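Local coordinates for adenylate cyclase-like protein (Chlamydia trachomatis, PDB 3GQS), which is of unknown function but contains an FHA domain, a fold that in many other proteins recognises phosphothreonine peptides, at residues F5-L10 and A50-G55; V60-L65 and T95-V100. All coordinates share one frame; numbering follows the deposited sequence.

Contact 1 of 2, residues F5-L10 and A50-G55; sequences FLLKVL and AKIIIG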
loop_
_atom_site.group_PDB
_atom_site.type_symbol
_atom_site.label_atom_id
_atom_site.label_comp_id
_atom_site.label_asym_id
_atom_site.label_seq_id
_atom_site.Cartn_x
_atom_site.Cartn_y
_atom_site.Cartn_z
ATOM N N PHE A 5 -1.389 2.163 -12.804
ATOM C CA PHE A 5 -0.663 1.727 -11.593
ATOM C C PHE A 5 -1.101 0.343 -11.145
ATOM O O PHE A 5 -2.272 0.026 -11.187
ATOM C CB PHE A 5 -0.900 2.645 -10.391
ATOM C CG PHE A 5 -0.337 4.037 -10.543
ATOM C CD1 PHE A 5 0.987 4.313 -10.186
ATOM C CD2 PHE A 5 -1.154 5.094 -10.999
ATOM C CE1 PHE A 5 1.517 5.626 -10.316
ATOM C CE2 PHE A 5 -0.651 6.378 -11.115
ATOM C CZ PHE A 5 0.693 6.652 -10.775
ATOM N N LEU A 6 -0.148 -0.419 -10.631
ATOM C CA LEU A 6 -0.435 -1.733 -10.049
ATOM C C LEU A 6 0.311 -1.866 -8.739
ATOM O O LEU A 6 1.422 -1.397 -8.607
ATOM C CB LEU A 6 -0.077 -2.887 -11.025
ATOM C CG LEU A 6 -0.982 -3.024 -12.258
ATOM C CD1 LEU A 6 -0.275 -2.478 -13.548
ATOM C CD2 LEU A 6 -1.459 -4.474 -12.424
ATOM N N LEU A 7 -0.302 -2.509 -7.767
ATOM C CA LEU A 7 0.353 -2.733 -6.525
ATOM C C LEU A 7 0.901 -4.167 -6.620
ATOM O O LEU A 7 0.146 -5.099 -6.850
ATOM C CB LEU A 7 -0.618 -2.567 -5.336
ATOM C CG LEU A 7 0.013 -2.757 -3.935
ATOM C CD1 LEU A 7 -0.685 -2.021 -2.849
ATOM C CD2 LEU A 7 0.043 -4.183 -3.558
ATOM N N LYS A 8 2.199 -4.343 -6.514
ATOM C CA LYS A 8 2.689 -5.748 -6.453
ATOM C C LYS A 8 3.281 -6.073 -5.077
ATOM O O LYS A 8 4.107 -5.347 -4.563
ATOM C CB LYS A 8 3.594 -6.151 -7.622
ATOM C CG LYS A 8 4.744 -5.322 -7.894
ATOM C CD LYS A 8 5.694 -5.961 -8.963
ATOM C CE LYS A 8 5.045 -6.122 -10.364
ATOM N NZ LYS A 8 5.981 -6.646 -11.424
ATOM N N VAL A 9 2.826 -7.149 -4.495
ATOM C CA VAL A 9 3.427 -7.685 -3.250
ATOM C C VAL A 9 4.727 -8.480 -3.545
ATOM O O VAL A 9 4.709 -9.403 -4.347
ATOM C CB VAL A 9 2.475 -8.604 -2.563
ATOM C CG1 VAL A 9 3.147 -9.257 -1.258
ATOM C CG2 VAL A 9 1.170 -7.887 -2.238
ATOM N N LEU A 10 5.811 -8.091 -2.874
ATOM C CA LEU A 10 7.170 -8.595 -3.096
ATOM C C LEU A 10 7.547 -9.771 -2.198
ATOM O O LEU A 10 8.365 -10.608 -2.603
ATOM C CB LEU A 10 8.210 -7.487 -2.890
ATOM C CG LEU A 10 7.995 -6.248 -3.791
ATOM C CD1 LEU A 10 8.866 -5.027 -3.432
ATOM C CD2 LEU A 10 8.132 -6.655 -5.264
ATOM N N ALA A 50 -3.010 0.733 6.037
ATOM C CA ALA A 50 -2.533 1.782 5.149
ATOM C C ALA A 50 -3.626 2.012 4.130
ATOM O O ALA A 50 -4.355 1.109 3.790
ATOM C CB ALA A 50 -1.226 1.376 4.415
ATOM N N LYS A 51 -3.679 3.235 3.626
ATOM C CA LYS A 51 -4.624 3.593 2.601
ATOM C C LYS A 51 -3.892 4.196 1.444
ATOM O O LYS A 51 -3.004 4.977 1.644
ATOM C CB LYS A 51 -5.639 4.591 3.136
ATOM C CG LYS A 51 -6.845 4.609 2.271
ATOM C CD LYS A 51 -8.192 4.644 3.050
ATOM C CE LYS A 51 -8.411 5.870 3.771
ATOM N NZ LYS A 51 -9.647 5.712 4.669
ATOM N N ILE A 52 -4.245 3.785 0.242
ATOM C CA ILE A 52 -3.564 4.249 -0.964
ATOM C C ILE A 52 -4.584 4.971 -1.819
ATOM O O ILE A 52 -5.583 4.420 -2.209
ATOM C CB ILE A 52 -2.896 3.065 -1.762
ATOM C CG1 ILE A 52 -1.929 2.317 -0.850
ATOM C CG2 ILE A 52 -2.209 3.557 -3.095
ATOM C CD1 ILE A 52 -1.279 1.047 -1.521
ATOM N N ILE A 53 -4.327 6.238 -2.049
ATOM C CA ILE A 53 -5.248 7.104 -2.762
ATOM C C ILE A 53 -4.646 7.454 -4.088
ATOM O O ILE A 53 -3.602 8.085 -4.169
ATOM C CB ILE A 53 -5.524 8.382 -1.954
ATOM C CG1 ILE A 53 -6.326 8.029 -0.694
ATOM C CG2 ILE A 53 -6.295 9.448 -2.804
ATOM C CD1 ILE A 53 -5.899 8.806 0.526
ATOM N N ILE A 54 -5.295 7.034 -5.149
ATOM C CA ILE A 54 -4.799 7.372 -6.482
ATOM C C ILE A 54 -5.612 8.553 -6.941
ATOM O O ILE A 54 -6.818 8.461 -7.114
ATOM C CB ILE A 54 -4.857 6.213 -7.475
ATOM C CG1 ILE A 54 -3.837 5.123 -7.039
ATOM C CG2 ILE A 54 -4.477 6.689 -8.879
ATOM C CD1 ILE A 54 -4.455 4.035 -6.396
ATOM N N GLY A 55 -4.930 9.680 -7.073
ATOM C CA GLY A 55 -5.554 10.900 -7.535
ATOM C C GLY A 55 -5.843 10.754 -9.009
ATOM O O GLY A 55 -5.383 9.831 -9.664
#

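Contact 2 of 2, residues V60-L65 and T95-V100; sequences VLIEDL and TLFLLV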
loop_
_atom_site.group_PDB
_atom_site.type_symbol
_atom_site.label_atom_id
_atom_site.label_comp_id
_atom_site.label_asym_id
_atom_site.label_seq_id
_atom_site.Cartn_x
_atom_site.Cartn_y
_atom_site.Cartn_z
ATOM N N VAL A 60 0.041 9.708 -6.418
ATOM C CA VAL A 60 -0.374 8.760 -5.406
ATOM C C VAL A 60 -0.029 9.234 -4.008
ATOM O O VAL A 60 1.026 9.784 -3.773
ATOM C CB VAL A 60 0.243 7.357 -5.631
ATOM C CG1 VAL A 60 -0.392 6.354 -4.697
ATOM C CG2 VAL A 60 0.037 6.894 -7.046
ATOM N N LEU A 61 -0.939 8.978 -3.076
ATOM C CA LEU A 61 -0.677 9.265 -1.672
ATOM C C LEU A 61 -0.817 8.003 -0.873
ATOM O O LEU A 61 -1.626 7.129 -1.166
ATOM C CB LEU A 61 -1.644 10.325 -1.127
ATOM C CG LEU A 61 -1.450 11.765 -1.639
ATOM C CD1 LEU A 61 -2.771 12.604 -1.521
ATOM C CD2 LEU A 61 -0.297 12.489 -0.911
ATOM N N ILE A 62 -0.018 7.890 0.154
ATOM C CA ILE A 62 -0.171 6.780 1.061
ATOM C C ILE A 62 -0.313 7.368 2.438
ATOM O O ILE A 62 0.201 8.430 2.747
ATOM C CB ILE A 62 1.000 5.794 1.019
ATOM C CG1 ILE A 62 0.744 4.643 2.000
ATOM C CG2 ILE A 62 2.319 6.521 1.313
ATOM C CD1 ILE A 62 1.314 3.271 1.539
ATOM N N GLU A 63 -1.016 6.620 3.264
ATOM C CA GLU A 63 -1.495 7.107 4.530
ATOM C C GLU A 63 -1.475 5.973 5.526
ATOM O O GLU A 63 -1.882 4.877 5.206
ATOM C CB GLU A 63 -2.936 7.525 4.276
ATOM C CG GLU A 63 -3.561 8.269 5.299
ATOM C CD GLU A 63 -4.829 8.926 4.758
ATOM O OE1 GLU A 63 -5.779 8.192 4.398
ATOM O OE2 GLU A 63 -4.827 10.157 4.654
ATOM N N ASP A 64 -1.039 6.260 6.726
ATOM C CA ASP A 64 -1.075 5.291 7.813
ATOM C C ASP A 64 -2.403 5.347 8.585
ATOM O O ASP A 64 -2.813 6.399 9.006
ATOM C CB ASP A 64 0.091 5.564 8.756
ATOM C CG ASP A 64 0.234 4.504 9.831
ATOM O OD1 ASP A 64 -0.501 3.481 9.800
ATOM O OD2 ASP A 64 1.089 4.684 10.707
ATOM N N LEU A 65 -3.061 4.203 8.760
ATOM C CA LEU A 65 -4.385 4.153 9.421
ATOM C C LEU A 65 -4.310 3.722 10.880
ATOM O O LEU A 65 -5.003 2.808 11.295
ATOM C CB LEU A 65 -5.329 3.209 8.680
ATOM C CG LEU A 65 -5.549 3.458 7.185
ATOM C CD1 LEU A 65 -6.386 2.305 6.655
ATOM C CD2 LEU A 65 -6.214 4.824 6.922
ATOM N N THR A 95 5.734 -7.456 5.494
ATOM C CA THR A 95 5.333 -7.504 4.107
ATOM C C THR A 95 5.905 -6.296 3.310
ATOM O O THR A 95 6.000 -5.193 3.792
ATOM C CB THR A 95 3.794 -7.643 3.987
ATOM O OG1 THR A 95 3.409 -8.928 4.506
ATOM C CG2 THR A 95 3.327 -7.515 2.542
ATOM N N LEU A 96 6.317 -6.561 2.084
ATOM C CA LEU A 96 6.946 -5.571 1.220
ATOM C C LEU A 96 6.075 -5.433 -0.012
ATOM O O LEU A 96 5.550 -6.399 -0.508
ATOM C CB LEU A 96 8.369 -6.002 0.840
ATOM C CG LEU A 96 9.458 -6.025 1.925
ATOM C CD1 LEU A 96 10.843 -6.579 1.341
ATOM C CD2 LEU A 96 9.656 -4.672 2.630
ATOM N N PHE A 97 5.878 -4.217 -0.467
ATOM C CA PHE A 97 5.210 -3.994 -1.753
ATOM C C PHE A 97 5.649 -2.742 -2.442
ATOM O O PHE A 97 6.329 -1.880 -1.872
ATOM C CB PHE A 97 3.704 -4.030 -1.611
ATOM C CG PHE A 97 3.099 -2.809 -0.973
ATOM C CD1 PHE A 97 2.837 -1.661 -1.735
ATOM C CD2 PHE A 97 2.736 -2.827 0.354
ATOM C CE1 PHE A 97 2.216 -0.545 -1.186
ATOM C CE2 PHE A 97 2.136 -1.700 0.922
ATOM C CZ PHE A 97 1.868 -0.549 0.130
ATOM N N LEU A 98 5.304 -2.656 -3.705
ATOM C CA LEU A 98 5.559 -1.420 -4.453
ATOM C C LEU A 98 4.574 -1.213 -5.570
ATOM O O LEU A 98 3.817 -2.130 -5.926
ATOM C CB LEU A 98 6.998 -1.333 -4.981
ATOM C CG LEU A 98 7.534 -2.270 -6.044
ATOM C CD1 LEU A 98 6.623 -2.503 -7.218
ATOM C CD2 LEU A 98 8.809 -1.612 -6.485
ATOM N N LEU A 99 4.560 0.019 -6.047
ATOM C CA LEU A 99 3.746 0.401 -7.170
ATOM C C LEU A 99 4.629 0.410 -8.367
ATOM O O LEU A 99 5.737 0.928 -8.343
ATOM C CB LEU A 99 3.113 1.813 -7.065
ATOM C CG LEU A 99 1.961 2.020 -6.077
ATOM C CD1 LEU A 99 0.967 3.016 -6.681
ATOM C CD2 LEU A 99 1.240 0.678 -5.674
ATOM N N VAL A 100 4.077 -0.164 -9.416
ATOM C CA VAL A 100 4.579 0.025 -10.742
ATOM C C VAL A 100 3.592 0.865 -11.539
ATOM O O VAL A 100 2.373 0.873 -11.275
ATOM C CB VAL A 100 4.868 -1.309 -11.416
ATOM C CG1 VAL A 100 6.104 -1.905 -10.766
ATOM C CG2 VAL A 100 3.631 -2.229 -11.345
#

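Contact 1 of 2, residues F5-L10 and A50-G55
Leu-7 and Ile-52 meet methyl to methyl in the packed interior between two sheets, and the leucine can be followed outward from its backbone. Its CB still lies 5.3 Å from Ile-52 CD1. Because CG is set anti to the backbone N (chi1 -179°), the chain then climbs toward the opposite strand, and CG stands 4.7 Å from that same methyl. At the fork the two branches part: CD1 presses on Ile-52 CD1 at 3.4 Å, closer than usual for two carbons, while CD2 turns off and stays 5.8 Å from it. The isoleucine answers with the end of its longer branch, CG1 being anti to its own carbonyl carbon (chi1 -57°), and the two side chains cross at a slant.

Two residues back on strand 4-9 and two on along strand 50-54, Phe-5 and Ile-54 repeat the meeting more loosely. Ile-54 uses its short branch, bringing CG2 to 4.3 Å from CD2 of the Phe-5 ring, at an oblique approach. All four side chains are buried, and no hydrogen bond joins the two segments. Leu-21 of strand 18-21 touches Leu-7, Ile-52 and Ile-54, while Val-60 touches both Phe-5 and Ile-52. Alternate side chains turned inward from strands of two facing sheets, with no backbone bond between them, are the packing of a beta sandwich such as the FHA fold.

Contact 2 of 2, residues V60-L65 and T95-V100
Leu-99 and Val-60, the two residues with most surface buried here, reach toward each other tip to tip. A single methyl does the work on the leucine side: CD1 sits against both branches of the valine, 4.0 Å from Val-60 CG2 and 4.1 Å from Val-60 CG1, so that it rests at the valine fork.

Ile-62 comes third, and it illustrates how a wider gap is filled. The CA atoms of Val-60 and Leu-99 are 9.5 Å apart, whereas those of Ile-62 and Phe-97 are separated by 12.4 Å. Ile-62 holds CG1 anti to its backbone N (chi1 -179°) and offers CD1. Phe-97 begins with a bond that does not aim at the other strand, yet its chi1 of 75°, with CG between the backbone N and the carbonyl carbon, swings the long ring round and places CZ 4.1 Å from Ile-62 CD1. The methyl lies at the ring edge, close to the ring plane, leaving the ring faces out of this particular meeting.

The contact lies deep in the domain and is wholly apolar, with only carbon atoms meeting across the gap. Around it, Val-90 of strand 90-92 touches both Ile-62 and Phe-97. Strand 4-9, the neighbour of strand 95-102 in its sheet, contributes Phe-5 against Leu-99 and Leu-7 against Phe-97, while in the facing sheet strand 60-64 runs between strands 50-54 and 81-83, antiparallel to both.

Contacts 1 and 2 are adjoining slices of one sandwich core, their centres about 5 Å apart. Each takes one strand from either sheet: strands 4-9 and 95-102 are antiparallel neighbours in one sheet, strands 50-54 and 60-64 in the other. Probable backbone hydrogen bonds tie the slices together within each sheet, Lys-8 N to Leu-98 O at 2.8 Å and Lys-51 N to Glu-63 O at 2.9 Å. Along the chain the contacts come in series, contact 1 closing before contact 2 opens. The first and last strands of the modelled chain thus pair side by side and pack on two successive strands of the facing sheet, and the two contacts form one continuous core of the FHA domain.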